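Local atomic coordinates of sensor protein (Rhodopseudomonas palustris, PDB entry 2OOL), a protein that senses light as a bacteriophytochrome through a biliverdin-derived chromophore and probably signals as a histidine kinase, represented here by its chromophore-binding PAS and GAF domains. Residues A[147-152]-A[170-175]; A[177-182]-A[298-303]. One frame throughout, in Å; residues are numbered along the deposited sequence.

Contact 1. Residues A[147-152]-A[170-175]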
loop_
_atom_site.group_PDB
_atom_site.type_symbol
_atom_site.label_atom_id
_atom_site.label_comp_id
_atom_site.label_asym_id
_atom_site.label_seq_id
_atom_site.Cartn_x
_atom_site.Cartn_y
_atom_site.Cartn_z
ATOM N N ARG A 147 2.658 -0.265 -5.088
ATOM C CA ARG A 147 2.465 -1.249 -6.151
ATOM C C ARG A 147 2.880 -2.645 -5.702
ATOM O O ARG A 147 2.126 -3.589 -5.898
ATOM C CB ARG A 147 3.255 -0.822 -7.411
ATOM C CG ARG A 147 3.292 -1.822 -8.529
ATOM C CD ARG A 147 4.105 -1.258 -9.660
ATOM N NE ARG A 147 5.533 -1.220 -9.346
ATOM C CZ ARG A 147 6.408 -0.334 -9.840
ATOM N NH1 ARG A 147 6.026 0.637 -10.667
ATOM N NH2 ARG A 147 7.688 -0.410 -9.489
ATOM N N SER A 148 4.047 -2.758 -5.058
ATOM C CA SER A 148 4.512 -4.073 -4.589
ATOM C C SER A 148 3.576 -4.652 -3.523
ATOM O O SER A 148 3.218 -5.819 -3.598
ATOM C CB SER A 148 5.989 -4.070 -4.103
ATOM O OG SER A 148 6.156 -3.345 -2.906
ATOM N N VAL A 149 3.149 -3.844 -2.548
ATOM C CA VAL A 149 2.166 -4.325 -1.551
ATOM C C VAL A 149 0.854 -4.822 -2.228
ATOM O O VAL A 149 0.348 -5.901 -1.929
ATOM C CB VAL A 149 1.878 -3.285 -0.452
ATOM C CG1 VAL A 149 0.686 -3.735 0.406
ATOM C CG2 VAL A 149 3.121 -3.049 0.423
ATOM N N ARG A 150 0.359 -4.069 -3.202
ATOM C CA ARG A 150 -0.850 -4.444 -3.944
ATOM C C ARG A 150 -0.720 -5.791 -4.712
ATOM O O ARG A 150 -1.623 -6.647 -4.635
ATOM C CB ARG A 150 -1.265 -3.301 -4.889
ATOM C CG ARG A 150 -2.456 -3.655 -5.784
ATOM C CD ARG A 150 -2.761 -2.595 -6.843
ATOM N NE ARG A 150 -1.803 -2.587 -7.955
ATOM C CZ ARG A 150 -1.763 -3.482 -8.936
ATOM N NH1 ARG A 150 -0.844 -3.359 -9.889
ATOM N NH2 ARG A 150 -2.615 -4.508 -8.974
ATOM N N VAL A 151 0.367 -5.985 -5.459
ATOM C CA VAL A 151 0.485 -7.219 -6.236
ATOM C C VAL A 151 0.719 -8.411 -5.289
ATOM O O VAL A 151 0.171 -9.469 -5.498
ATOM C CB VAL A 151 1.463 -7.143 -7.498
ATOM C CG1 VAL A 151 1.564 -5.726 -8.083
ATOM C CG2 VAL A 151 2.850 -7.780 -7.253
ATOM N N ALA A 152 1.478 -8.217 -4.217
ATOM C CA ALA A 152 1.639 -9.243 -3.156
ATOM C C ALA A 152 0.304 -9.678 -2.510
ATOM O O ALA A 152 0.063 -10.864 -2.363
ATOM C CB ALA A 152 2.602 -8.755 -2.088
ATOM N N ALA A 170 6.876 -13.717 2.877
ATOM C CA ALA A 170 8.266 -13.497 3.335
ATOM C C ALA A 170 9.056 -12.695 2.337
ATOM O O ALA A 170 9.796 -11.780 2.706
ATOM C CB ALA A 170 8.993 -14.829 3.629
ATOM N N SER A 171 8.916 -13.059 1.065
ATOM C CA SER A 171 9.628 -12.364 0.002
ATOM C C SER A 171 9.188 -10.903 -0.167
ATOM O O SER A 171 10.011 -10.019 -0.342
ATOM C CB SER A 171 9.509 -13.147 -1.333
ATOM O OG SER A 171 8.147 -13.226 -1.716
ATOM N N GLU A 172 7.902 -10.615 -0.077
ATOM C CA GLU A 172 7.491 -9.199 -0.110
ATOM C C GLU A 172 7.991 -8.419 1.107
ATOM O O GLU A 172 8.426 -7.281 0.995
ATOM C CB GLU A 172 5.976 -9.056 -0.218
ATOM C CG GLU A 172 5.470 -7.558 -0.073
ATOM C CD GLU A 172 5.711 -6.717 -1.335
ATOM O OE1 GLU A 172 6.163 -7.261 -2.350
ATOM O OE2 GLU A 172 5.413 -5.506 -1.327
ATOM N N VAL A 173 7.931 -9.028 2.275
ATOM C CA VAL A 173 8.475 -8.404 3.476
ATOM C C VAL A 173 9.971 -8.119 3.312
ATOM O O VAL A 173 10.450 -7.068 3.736
ATOM C CB VAL A 173 8.155 -9.231 4.763
ATOM C CG1 VAL A 173 9.026 -8.822 5.939
ATOM C CG2 VAL A 173 6.684 -9.058 5.182
ATOM N N ARG A 174 10.713 -9.019 2.665
ATOM C CA ARG A 174 12.130 -8.778 2.456
ATOM C C ARG A 174 12.338 -7.617 1.478
ATOM O O ARG A 174 13.197 -6.768 1.696
ATOM C CB ARG A 174 12.868 -10.025 1.947
ATOM C CG ARG A 174 14.358 -9.856 2.037
ATOM C CD ARG A 174 15.160 -11.143 1.733
ATOM N NE ARG A 174 15.061 -11.621 0.350
ATOM C CZ ARG A 174 15.827 -11.221 -0.669
ATOM N NH1 ARG A 174 16.763 -10.291 -0.512
ATOM N NH2 ARG A 174 15.652 -11.765 -1.864
ATOM N N ARG A 175 11.526 -7.589 0.426
ATOM C CA ARG A 175 11.503 -6.481 -0.537
ATOM C C ARG A 175 11.414 -5.091 0.102
ATOM O O ARG A 175 12.134 -4.177 -0.291
ATOM C CB ARG A 175 10.296 -6.631 -1.462
ATOM C CG ARG A 175 10.493 -6.093 -2.875
ATOM C CD ARG A 175 9.326 -6.530 -3.764
ATOM N NE ARG A 175 9.536 -7.868 -4.332
ATOM C CZ ARG A 175 8.797 -8.966 -4.115
ATOM N NH1 ARG A 175 7.722 -8.955 -3.344
ATOM N NH2 ARG A 175 9.134 -10.102 -4.741
HETATM O O HOH W 1 4.714 -7.697 -4.895
#
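Glu172 reaches across to Ser148 and Ala152 and carries most of this helix-to-helix contact. Its CG, anti to the backbone N (chi1 173°), rests 3.7 Å from Ala152 CB. A bend at chi2 then turns CD toward the turn that begins at Ser148. There OE2 lies 2.8 Å from Ser148 OG, whose one proton can go to it or to Phe145 O. CG2 of Val149 approaches the same OE2 at 3.8 Å, the two side chains crossing at about a right angle. OE1 of Glu172 accepts a hydrogen bond from a water 3.0 Å away, and that water also donates to Ser148 O at 2.7 Å. The two segments run antiparallel, 177° apart with axes 10.5 Å from each other, and helix 308-332 packs against both through Leu316 on Val149 and Ile317 on Glu172. Arg150, pointing away from Glu172, forms a salt bridge with Glu315 of the second subunit, consistent with the helical dimer interface of bacteriophytochromes. One turn further on, Arg175 NH1 makes a short salt bridge of 2.5 Å with Glu172 OE1, nearly in the guanidinium plane and from the anti side of the carboxylate, and Arg175 CD comes within 4.2 Å of Ser148 CB.

Contact 2. Residues A[177-182]-A[298-303]. With LBV (3-[2-[(Z)-[3-(2-carboxyethyl)-5-[(Z)-(4-ethenyl-3-methyl-5-oxidanylidene-pyrrol-2-ylidene)methyl]-4-methyl-pyrrol-1-ium -2-ylidene]methyl]-5-[(Z)-[(3E)-3-ethylidene-4-methyl-5-oxidanylidene-pyrrolidin-2-ylidene]methyl]-4-methyl-1H-pyrrol-3- yl]propanoic acid), chain C.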
loop_
_atom_site.group_PDB
_atom_site.type_symbol
_atom_site.label_atom_id
_atom_site.label_comp_id
_atom_site.label_asym_id
_atom_site.label_seq_id
_atom_site.Cartn_x
_atom_site.Cartn_y
_atom_site.Cartn_z
ATOM N N THR A 177 11.586 -4.248 3.529
ATOM C CA THR A 177 12.362 -4.020 4.747
ATOM C C THR A 177 13.855 -3.936 4.466
ATOM O O THR A 177 14.598 -3.302 5.205
ATOM C CB THR A 177 12.105 -5.116 5.845
ATOM O OG1 THR A 177 12.467 -6.424 5.397
ATOM C CG2 THR A 177 10.649 -5.145 6.294
ATOM N N GLY A 178 14.303 -4.615 3.418
ATOM C CA GLY A 178 15.719 -4.787 3.162
ATOM C C GLY A 178 16.471 -5.702 4.110
ATOM O O GLY A 178 17.690 -5.762 4.060
ATOM N N PHE A 179 15.770 -6.421 4.980
ATOM C CA PHE A 179 16.449 -7.253 5.979
ATOM C C PHE A 179 17.020 -8.471 5.241
ATOM O O PHE A 179 16.472 -8.929 4.235
ATOM C CB PHE A 179 15.503 -7.671 7.121
ATOM C CG PHE A 179 15.517 -6.748 8.335
ATOM C CD1 PHE A 179 15.500 -5.350 8.207
ATOM C CD2 PHE A 179 15.507 -7.284 9.602
ATOM C CE1 PHE A 179 15.479 -4.542 9.317
ATOM C CE2 PHE A 179 15.474 -6.491 10.731
ATOM C CZ PHE A 179 15.464 -5.109 10.593
ATOM N N ASP A 180 18.144 -8.972 5.735
ATOM C CA ASP A 180 18.837 -10.141 5.172
ATOM C C ASP A 180 18.046 -11.461 5.057
ATOM O O ASP A 180 18.281 -12.249 4.159
ATOM C CB ASP A 180 20.095 -10.378 6.030
ATOM C CG ASP A 180 21.182 -9.338 5.766
ATOM O OD1 ASP A 180 21.208 -8.855 4.622
ATOM O OD2 ASP A 180 21.988 -8.994 6.659
ATOM N N ARG A 181 17.131 -11.720 5.980
ATOM C CA ARG A 181 16.470 -13.027 6.098
ATOM C C ARG A 181 15.115 -12.901 6.756
ATOM O O ARG A 181 15.007 -12.400 7.866
ATOM C CB ARG A 181 17.327 -13.977 6.944
ATOM C CG ARG A 181 16.804 -15.426 7.004
ATOM C CD ARG A 181 17.759 -16.327 7.771
ATOM N NE ARG A 181 17.922 -15.935 9.170
ATOM C CZ ARG A 181 18.962 -16.268 9.925
ATOM N NH1 ARG A 181 18.993 -15.894 11.170
ATOM N NH2 ARG A 181 19.957 -16.977 9.456
ATOM N N ILE A 182 14.077 -13.319 6.047
ATOM C CA ILE A 182 12.725 -13.318 6.561
ATOM C C ILE A 182 12.249 -14.762 6.649
ATOM O O ILE A 182 12.341 -15.508 5.674
ATOM C CB ILE A 182 11.781 -12.527 5.635
ATOM C CG1 ILE A 182 12.352 -11.143 5.277
ATOM C CG2 ILE A 182 10.362 -12.431 6.209
ATOM C CD1 ILE A 182 12.779 -10.268 6.399
ATOM N N CYS A 298 12.228 -11.442 11.109
ATOM C CA CYS A 298 13.088 -10.741 10.179
ATOM C C CYS A 298 14.445 -10.439 10.867
ATOM O O CYS A 298 14.496 -9.769 11.864
ATOM C CB CYS A 298 12.413 -9.431 9.755
ATOM S SG CYS A 298 10.641 -9.496 9.288
ATOM N N HIS A 299 15.543 -10.937 10.307
ATOM C CA HIS A 299 16.859 -10.718 10.889
ATOM C C HIS A 299 17.782 -9.993 9.901
ATOM O O HIS A 299 17.685 -10.174 8.684
ATOM C CB HIS A 299 17.505 -12.060 11.197
ATOM C CG HIS A 299 16.897 -12.785 12.349
ATOM N ND1 HIS A 299 17.156 -14.123 12.589
ATOM C CD2 HIS A 299 16.011 -12.385 13.302
ATOM C CE1 HIS A 299 16.473 -14.503 13.659
ATOM N NE2 HIS A 299 15.781 -13.470 14.114
ATOM N N ASN A 300 18.657 -9.170 10.461
ATOM C CA ASN A 300 19.690 -8.519 9.708
ATOM C C ASN A 300 21.028 -8.718 10.424
ATOM O O ASN A 300 21.094 -8.759 11.646
ATOM C CB ASN A 300 19.378 -7.024 9.487
ATOM C CG ASN A 300 19.975 -6.507 8.171
ATOM O OD1 ASN A 300 19.573 -6.952 7.108
ATOM N ND2 ASN A 300 20.948 -5.586 8.248
ATOM N N LEU A 301 22.090 -8.842 9.654
ATOM C CA LEU A 301 23.410 -9.015 10.232
ATOM C C LEU A 301 23.830 -7.813 11.038
ATOM O O LEU A 301 24.391 -7.957 12.133
ATOM C CB LEU A 301 24.440 -9.240 9.124
ATOM C CG LEU A 301 25.887 -9.562 9.573
ATOM C CD1 LEU A 301 26.039 -11.043 9.992
ATOM C CD2 LEU A 301 26.896 -9.198 8.484
ATOM N N THR A 302 23.567 -6.620 10.504
ATOM C CA THR A 302 24.076 -5.382 11.109
ATOM C C THR A 302 22.861 -4.576 11.596
ATOM O O THR A 302 21.758 -4.775 11.100
ATOM C CB THR A 302 24.913 -4.587 10.039
ATOM O OG1 THR A 302 24.057 -4.311 8.940
ATOM C CG2 THR A 302 26.106 -5.436 9.463
ATOM N N PRO A 303 23.039 -3.679 12.575
ATOM C CA PRO A 303 21.901 -2.859 13.017
ATOM C C PRO A 303 21.090 -2.177 11.903
ATOM O O PRO A 303 21.649 -1.633 11.003
ATOM C CB PRO A 303 22.570 -1.818 13.904
ATOM C CG PRO A 303 23.740 -2.542 14.486
ATOM C CD PRO A 303 24.234 -3.421 13.391
HETATM C C1A LBV C . 15.627 -18.073 25.049
HETATM C C1B LBV C . 12.834 -14.631 25.377
HETATM O O1B LBV C . 11.119 -8.397 25.692
HETATM C C1C LBV C . 11.756 -13.811 21.045
HETATM O O1C LBV C . 11.489 -10.697 16.889
HETATM C C1D LBV C . 13.234 -16.710 17.602
HETATM C C2A LBV C . 15.630 -18.558 26.478
HETATM C C2B LBV C . 12.117 -13.520 25.842
HETATM O O2B LBV C . 9.855 -8.778 23.930
HETATM C C2C LBV C . 11.278 -13.321 19.811
HETATM O O2C LBV C . 13.447 -10.953 17.887
HETATM C C2D LBV C . 13.303 -18.026 17.099
HETATM C C3A LBV C . 14.668 -17.506 27.059
HETATM C C3B LBV C . 11.593 -12.849 24.739
HETATM C C3C LBV C . 11.632 -14.254 18.850
HETATM C C3D LBV C . 13.638 -17.909 15.767
HETATM C C4A LBV C . 14.245 -16.626 26.025
HETATM C C4B LBV C . 11.959 -13.600 23.583
HETATM C C4C LBV C . 12.349 -15.284 19.482
HETATM C C4D LBV C . 13.772 -16.541 15.496
HETATM C CAA LBV C . 14.236 -17.412 28.401
HETATM C CAB LBV C . 10.769 -11.553 24.794
HETATM C CAC LBV C . 10.505 -12.028 19.457
HETATM C CAD LBV C . 13.832 -18.972 14.918
HETATM C CBA LBV C . 14.571 -18.362 29.599
HETATM C CBB LBV C . 11.590 -10.335 24.423
HETATM C CBC LBV C . 11.488 -10.829 19.277
HETATM C CBD LBV C . 14.152 -18.827 13.573
HETATM C CGB LBV C . 10.773 -9.058 24.705
HETATM C CGC LBV C . 12.211 -10.814 17.891
HETATM C CHB LBV C . 13.388 -15.542 26.288
HETATM C CHC LBV C . 11.573 -13.152 22.281
HETATM C CHD LBV C . 12.899 -16.440 18.922
HETATM C CMA LBV C . 17.051 -18.405 27.044
HETATM C CMB LBV C . 11.963 -13.082 27.316
HETATM C CMC LBV C . 11.255 -14.079 17.363
HETATM C CMD LBV C . 13.050 -19.364 17.827
HETATM N N_A LBV C . 14.828 -16.998 24.880
HETATM O O_A LBV C . 16.268 -18.590 24.140
HETATM N N_B LBV C . 12.683 -14.634 24.041
HETATM N N_C LBV C . 12.393 -14.963 20.777
HETATM N N_D LBV C . 13.536 -15.874 16.625
HETATM O O_D LBV C . 14.065 -15.992 14.419
HETATM O O HOH W 2 20.079 -5.961 4.450
#
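Asp180 meets Asn300 and Leu301 through two hydrogen bonds where the two strands part. Asp180 N donates to Asn300 OD1 at 2.8 Å, in the carbonyl plane, and Leu301 N gives a nearly straight bond of 3.0 Å (171°) to Asp180 OD2, met on the anti side. The Asn300 amide is held at its other end as well, because ND2 donates to Thr302 O. An alanine here would probably leave Asp180 N and Thr302 O without these side-chain mates, loosening the turn after the strand. CB of Asn300 sits over one face of the Phe179 ring, 4.0 Å from its centroid in a CH-pi contact, while Cys298 O approaches the ring edge.

Strands 181-187 and 291-300 are neighbours at the middle of the antiparallel sheet of the GAF domain, and Asp180 and Arg181 together face His299 in a classic beta bulge. In the hydrogen-bonded pair, Arg181 N donates to His299 O and His299 N to Arg181 O, the latter at 2.9 Å and 170°. Ile182 and Cys298 form the next, non-hydrogen-bonded pair, with Ile182 CD1 tight against Cys298 CB at 3.5 Å. On the other face, Arg181, bent at chi3, donates from NH1 to His299 ND1 (2.9 Å). Each atom lies in the plane of the other's flat group, although the two planes are 65° apart. NH2 of Arg181 is satisfied by Pro205 O. CE1 and NE2 of His299 are the ring atoms nearest the chromophore, with NE2 3.1 Å from the D-ring oxygen O_D.

Overall arrangement
Contact 1 closes before contact 2 opens along the chain, and helix 162-177 leads straight into strand 181-187, so the two share a continuous piece of the GAF domain with centres about 15 Å apart. Helix residues of contact 1 lie against the sheet of contact 2: Arg174 CB is 3.6 Å from Ile182 CG1, and Val173 CG1 is 3.8 Å from Cys298 SG. Ile182 and Cys298 face this helix, whereas Arg181 and His299 occupy the opposite face of the sheet, where His299 belongs to the chromophore pocket. The sheet thus lies between helix 162-177 and the chromophore, which is hydrogen-bonded to Ser283, Tyr225 and His269; Arg147 and Arg150 of helix 142-157 meet the second subunit.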